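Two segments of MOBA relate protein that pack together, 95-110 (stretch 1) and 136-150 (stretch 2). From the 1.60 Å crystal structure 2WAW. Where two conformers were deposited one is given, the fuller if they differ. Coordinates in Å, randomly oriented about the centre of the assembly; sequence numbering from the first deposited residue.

Stretch 1 95-110: TAEGIVLMLGDQPGIT
Stretch 2 (136-150) GHPFWVSRGVFGDLA

Strand 98-103 of stretch 1 pairs antiparallel with the strand of stretch 2 that ends at S142. Their axes approach to 4.5 Å, with 154° between their directions. In the register, CA-CA is 4.0 Å for G98-S142, 5.4 Å for I99-V141, 4.6 Å for V100-W140 and 5.1 Å for L101-F139. The contact buries 859 Å², both sides summed.

G136 is extended (phi/psi -168/178) and makes no contact. The chain turns a corner at H137 (-58/153). H137 points toward stretch 1, with chi1 m and chi2 87°. L103 CG (m, t) lies over one face of the H137 ring, 4.2 Å from its centroid, a CH-pi contact. L101 O sits at the ring edge, 3.5 Å from H137 CD2. Q106 (m, t, chi3 -71°) brings NE2 to 3.3 Å from H137 CB.

A cis peptide bond precedes P138 (-75/153, C-gamma endo). P138 CB packs 3.7 Å from V100 CG1, and P138 CD lies 3.9 Å from I109 CG2. V100 is t; I109 is m, t.

F139 (-112/147) and L101 (-101/130) form a hydrogen-bonded pair. L101 N donates to F139 O at 2.8 Å, and F139 N to L101 O at 3.1 Å. Both CB atoms lie on the sheet face shared with I99 and V141. The F139 ring (m, chi2 -30°) then leads away from stretch 1.

W140 (-106/135) projects to the opposite face, with V100. Its rotamer, t with chi2 -92°, brings the indole nearer stretch 1. V100 CG2 is at the ring edge, 4.1 Å from W140 CE3. W140 CH2 comes within 3.6 Å of G98 CA. An ideal CB on G98 would lie 2.6 Å from W140 CH2, a clash, so the absent side chain leaves room for the indole.

V141 (-132/123, t) and I99 (-122/157; p, t) form the second hydrogen-bonded pair. I99 N donates to V141 O at 2.9 Å, and V141 N to I99 O at 3.0 Å. V141 CG2 also meets L101 CD1 (m, t) at 4.1 Å.

S142 (-77/153, p) is a non-hydrogen-bonded partner of G98, which is nearly fully extended (-173/-179). R143 (-53/-34; t, t, m, chi4 -82°) starts the 3-10 segment 143-144. R143 N donates to E97 O at 2.9 Å. Its guanidinium meets A96 O edge-on: R143 NE donates to A96 O at 2.9 Å and R143 NH2 to A96 O at 3.0 Å.

V145 is at the N-cap position, right before helix 146-150. From the helix, F146 CZ (m, chi2 4°) reaches I99 CG2 at 3.8 Å. L149 CD1 (chi1 -91°, chi2 t) meets I99 CD1 at 3.8 Å.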

# COMPACT_ATOMS: atom_id res chain seq x y z
N THR A 95 -12.23 2.84 15.43
CA THR A 95 -12.16 1.46 15.88
C THR A 95 -10.92 0.71 15.40
O THR A 95 -10.62 -0.36 15.91
CB THR A 95 -13.43 0.64 15.52
OG1 THR A 95 -13.58 0.58 14.10
CG2 THR A 95 -14.67 1.27 16.17
N ALA A 96 -10.19 1.25 14.42
CA ALA A 96 -9.03 0.53 13.90
C ALA A 96 -7.92 0.56 14.97
O ALA A 96 -7.61 1.62 15.51
CB ALA A 96 -8.52 1.17 12.58
N GLU A 97 -7.33 -0.60 15.24
CA GLU A 97 -6.21 -0.71 16.18
C GLU A 97 -4.88 -0.40 15.48
O GLU A 97 -3.87 -0.13 16.13
CB GLU A 97 -6.14 -2.13 16.78
CG GLU A 97 -7.22 -2.43 17.83
CD GLU A 97 -7.30 -3.91 18.21
OE1 GLU A 97 -6.48 -4.73 17.74
OE2 GLU A 97 -8.20 -4.24 19.01
N GLY A 98 -4.89 -0.45 14.16
CA GLY A 98 -3.74 -0.07 13.36
C GLY A 98 -4.13 -0.08 11.91
O GLY A 98 -5.30 -0.36 11.56
N ILE A 99 -3.16 0.23 11.05
CA ILE A 99 -3.39 0.17 9.63
C ILE A 99 -2.42 -0.78 9.00
O ILE A 99 -1.35 -1.03 9.56
CB ILE A 99 -3.25 1.56 8.94
CG1 ILE A 99 -1.81 2.13 9.12
CG2 ILE A 99 -4.38 2.50 9.42
CD1 ILE A 99 -1.57 3.48 8.41
N VAL A 100 -2.79 -1.29 7.84
CA VAL A 100 -1.87 -1.98 6.96
C VAL A 100 -1.64 -1.11 5.73
O VAL A 100 -2.60 -0.71 5.06
CB VAL A 100 -2.41 -3.38 6.56
CG1 VAL A 100 -1.56 -4.01 5.43
CG2 VAL A 100 -2.47 -4.30 7.77
N LEU A 101 -0.37 -0.83 5.46
CA LEU A 101 0.07 0.03 4.35
C LEU A 101 0.56 -0.77 3.18
O LEU A 101 1.39 -1.65 3.34
CB LEU A 101 1.23 0.93 4.82
CG LEU A 101 0.97 2.02 5.85
CD1 LEU A 101 2.31 2.63 6.25
CD2 LEU A 101 0.04 3.08 5.29
N MET A 102 0.05 -0.43 2.00
CA MET A 102 0.60 -1.03 0.81
C MET A 102 0.57 -0.02 -0.32
O MET A 102 -0.07 1.03 -0.22
CB MET A 102 -0.16 -2.28 0.43
CG MET A 102 -1.42 -2.00 -0.32
SD MET A 102 -2.31 -3.53 -0.55
CE MET A 102 -3.42 -3.49 0.87
N LEU A 103 1.37 -0.29 -1.35
CA LEU A 103 1.43 0.61 -2.51
C LEU A 103 0.42 0.20 -3.57
O LEU A 103 0.18 -0.99 -3.76
CB LEU A 103 2.84 0.62 -3.13
CG LEU A 103 3.99 1.07 -2.21
CD1 LEU A 103 5.29 1.17 -2.99
CD2 LEU A 103 3.69 2.40 -1.53
N GLY A 104 -0.13 1.17 -4.30
CA GLY A 104 -1.10 0.89 -5.36
C GLY A 104 -0.53 0.09 -6.52
O GLY A 104 -1.28 -0.47 -7.34
N ASP A 105 0.81 0.04 -6.58
CA ASP A 105 1.54 -0.61 -7.67
C ASP A 105 2.22 -1.93 -7.26
O ASP A 105 3.14 -2.41 -7.94
CB ASP A 105 2.54 0.35 -8.36
CG ASP A 105 3.50 1.01 -7.37
OD1 ASP A 105 3.00 1.73 -6.48
OD2 ASP A 105 4.74 0.85 -7.52
N GLN A 106 1.74 -2.54 -6.20
CA GLN A 106 2.20 -3.83 -5.73
C GLN A 106 1.09 -4.90 -5.66
O GLN A 106 0.70 -5.31 -4.59
CB GLN A 106 2.77 -3.70 -4.32
CG GLN A 106 3.94 -2.84 -4.13
CD GLN A 106 4.22 -2.52 -2.65
OE1 GLN A 106 3.51 -1.79 -2.00
NE2 GLN A 106 5.30 -3.03 -2.18
N PRO A 107 0.60 -5.31 -6.81
CA PRO A 107 -0.53 -6.26 -6.85
C PRO A 107 -0.17 -7.68 -6.45
O PRO A 107 -1.07 -8.51 -6.24
CB PRO A 107 -0.97 -6.23 -8.31
CG PRO A 107 0.27 -5.85 -9.08
CD PRO A 107 1.00 -4.87 -8.16
N GLY A 108 1.13 -7.97 -6.37
CA GLY A 108 1.62 -9.31 -6.03
C GLY A 108 1.56 -9.66 -4.55
O GLY A 108 1.82 -10.79 -4.18
N ILE A 109 1.27 -8.69 -3.70
CA ILE A 109 1.00 -8.96 -2.29
C ILE A 109 -0.21 -9.90 -2.21
O ILE A 109 -1.08 -9.85 -3.07
CB ILE A 109 0.72 -7.60 -1.57
CG1 ILE A 109 2.03 -6.83 -1.39
CG2 ILE A 109 0.03 -7.81 -0.21
CD1 ILE A 109 1.82 -5.38 -0.96
N THR A 110 -0.26 -10.75 -1.19
CA THR A 110 -1.37 -11.69 -1.01
C THR A 110 -2.18 -11.40 0.24
O THR A 110 -1.67 -10.87 1.24
CB THR A 110 -0.90 -13.17 -0.92
OG1 THR A 110 -0.16 -13.39 0.29
CG2 THR A 110 -0.06 -13.55 -2.12
N GLY A 136 9.70 -5.97 3.09
CA GLY A 136 8.89 -5.15 2.20
C GLY A 136 7.45 -5.06 2.63
O GLY A 136 7.04 -5.66 3.63
N HIS A 137 6.70 -4.27 1.87
CA HIS A 137 5.26 -4.16 2.06
C HIS A 137 4.58 -5.51 1.94
O HIS A 137 5.10 -6.41 1.26
CB HIS A 137 4.65 -3.19 1.03
CG HIS A 137 5.04 -1.76 1.22
ND1 HIS A 137 6.18 -1.22 0.67
CD2 HIS A 137 4.43 -0.75 1.89
CE1 HIS A 137 6.27 0.06 1.00
NE2 HIS A 137 5.21 0.37 1.74
N PRO A 138 3.43 -5.69 2.61
CA PRO A 138 2.70 -4.73 3.46
C PRO A 138 3.34 -4.48 4.83
O PRO A 138 4.05 -5.36 5.38
CB PRO A 138 1.31 -5.36 3.58
CG PRO A 138 1.57 -6.87 3.47
CD PRO A 138 2.73 -6.98 2.50
N PHE A 139 3.08 -3.27 5.37
CA PHE A 139 3.55 -2.90 6.70
C PHE A 139 2.35 -2.77 7.63
O PHE A 139 1.26 -2.37 7.20
CB PHE A 139 4.27 -1.55 6.70
CG PHE A 139 5.54 -1.50 5.89
CD1 PHE A 139 6.33 -2.63 5.69
CD2 PHE A 139 5.94 -0.28 5.35
CE1 PHE A 139 7.53 -2.54 4.96
CE2 PHE A 139 7.13 -0.18 4.62
CZ PHE A 139 7.91 -1.30 4.42
N TRP A 140 2.54 -3.11 8.91
CA TRP A 140 1.55 -2.82 9.94
C TRP A 140 2.05 -1.68 10.78
O TRP A 140 3.20 -1.69 11.19
CB TRP A 140 1.32 -4.06 10.80
CG TRP A 140 0.77 -3.81 12.18
CD1 TRP A 140 1.49 -3.63 13.33
CD2 TRP A 140 -0.61 -3.76 12.55
NE1 TRP A 140 0.63 -3.46 14.40
CE2 TRP A 140 -0.66 -3.53 13.95
CE3 TRP A 140 -1.82 -3.87 11.84
CZ2 TRP A 140 -1.88 -3.41 14.64
CZ3 TRP A 140 -3.02 -3.76 12.53
CH2 TRP A 140 -3.04 -3.52 13.92
N VAL A 141 1.18 -0.72 11.07
CA VAL A 141 1.49 0.38 11.98
C VAL A 141 0.34 0.53 12.97
O VAL A 141 -0.81 0.77 12.57
CB VAL A 141 1.73 1.71 11.24
CG1 VAL A 141 2.17 2.81 12.23
CG2 VAL A 141 2.81 1.52 10.17
N SER A 142 0.67 0.44 14.26
CA SER A 142 -0.29 0.47 15.34
C SER A 142 -0.73 1.91 15.57
O SER A 142 0.01 2.84 15.25
CB SER A 142 0.35 -0.09 16.63
OG SER A 142 1.41 0.75 17.05
N ARG A 143 -1.94 2.07 16.08
CA ARG A 143 -2.52 3.38 16.35
C ARG A 143 -1.59 4.26 17.20
O ARG A 143 -1.53 5.48 16.99
CB ARG A 143 -3.87 3.22 17.05
CG ARG A 143 -4.47 4.56 17.51
CD ARG A 143 -5.93 4.40 17.93
NE ARG A 143 -6.77 4.05 16.79
CZ ARG A 143 -7.25 4.93 15.91
NH1 ARG A 143 -6.99 6.23 16.01
NH2 ARG A 143 -8.00 4.49 14.90
N GLY A 144 -0.86 3.64 18.12
CA GLY A 144 0.04 4.37 19.02
C GLY A 144 1.11 5.21 18.34
O GLY A 144 1.60 6.18 18.92
N VAL A 145 1.47 4.85 17.12
CA VAL A 145 2.48 5.63 16.39
C VAL A 145 1.94 6.36 15.14
O VAL A 145 2.70 6.81 14.27
CB VAL A 145 3.74 4.79 16.08
CG1 VAL A 145 4.46 4.44 17.38
CG2 VAL A 145 3.38 3.52 15.33
N PHE A 146 0.61 6.47 15.06
CA PHE A 146 -0.03 7.29 14.02
C PHE A 146 0.56 8.71 13.99
O PHE A 146 0.77 9.26 12.91
CB PHE A 146 -1.55 7.36 14.21
CG PHE A 146 -2.31 6.14 13.74
CD1 PHE A 146 -1.66 5.00 13.25
CD2 PHE A 146 -3.71 6.14 13.82
CE1 PHE A 146 -2.40 3.88 12.84
CE2 PHE A 146 -4.46 5.04 13.41
CZ PHE A 146 -3.80 3.89 12.91
N GLY A 147 0.83 9.29 15.16
CA GLY A 147 1.46 10.62 15.22
C GLY A 147 2.81 10.70 14.52
O GLY A 147 3.10 11.67 13.80
N ASP A 148 3.65 9.68 14.72
CA ASP A 148 4.96 9.62 14.08
C ASP A 148 4.89 9.46 12.56
O ASP A 148 5.67 10.07 11.82
CB ASP A 148 5.80 8.49 14.71
CG ASP A 148 5.90 8.62 16.22
OD1 ASP A 148 6.91 9.15 16.70
OD2 ASP A 148 4.95 8.22 16.94
N LEU A 149 3.96 8.62 12.09
CA LEU A 149 3.67 8.49 10.67
C LEU A 149 3.31 9.83 10.06
O LEU A 149 3.79 10.16 8.98
CB LEU A 149 2.47 7.57 10.44
CG LEU A 149 2.66 6.09 10.24
CD1 LEU A 149 1.34 5.58 9.71
CD2 LEU A 149 3.78 5.77 9.26
N ALA A 150 2.45 10.56 10.75
CA ALA A 150 1.95 11.84 10.26
C ALA A 150 3.09 12.82 10.01
O ALA A 150 3.02 13.64 9.09
CB ALA A 150 0.92 12.42 11.22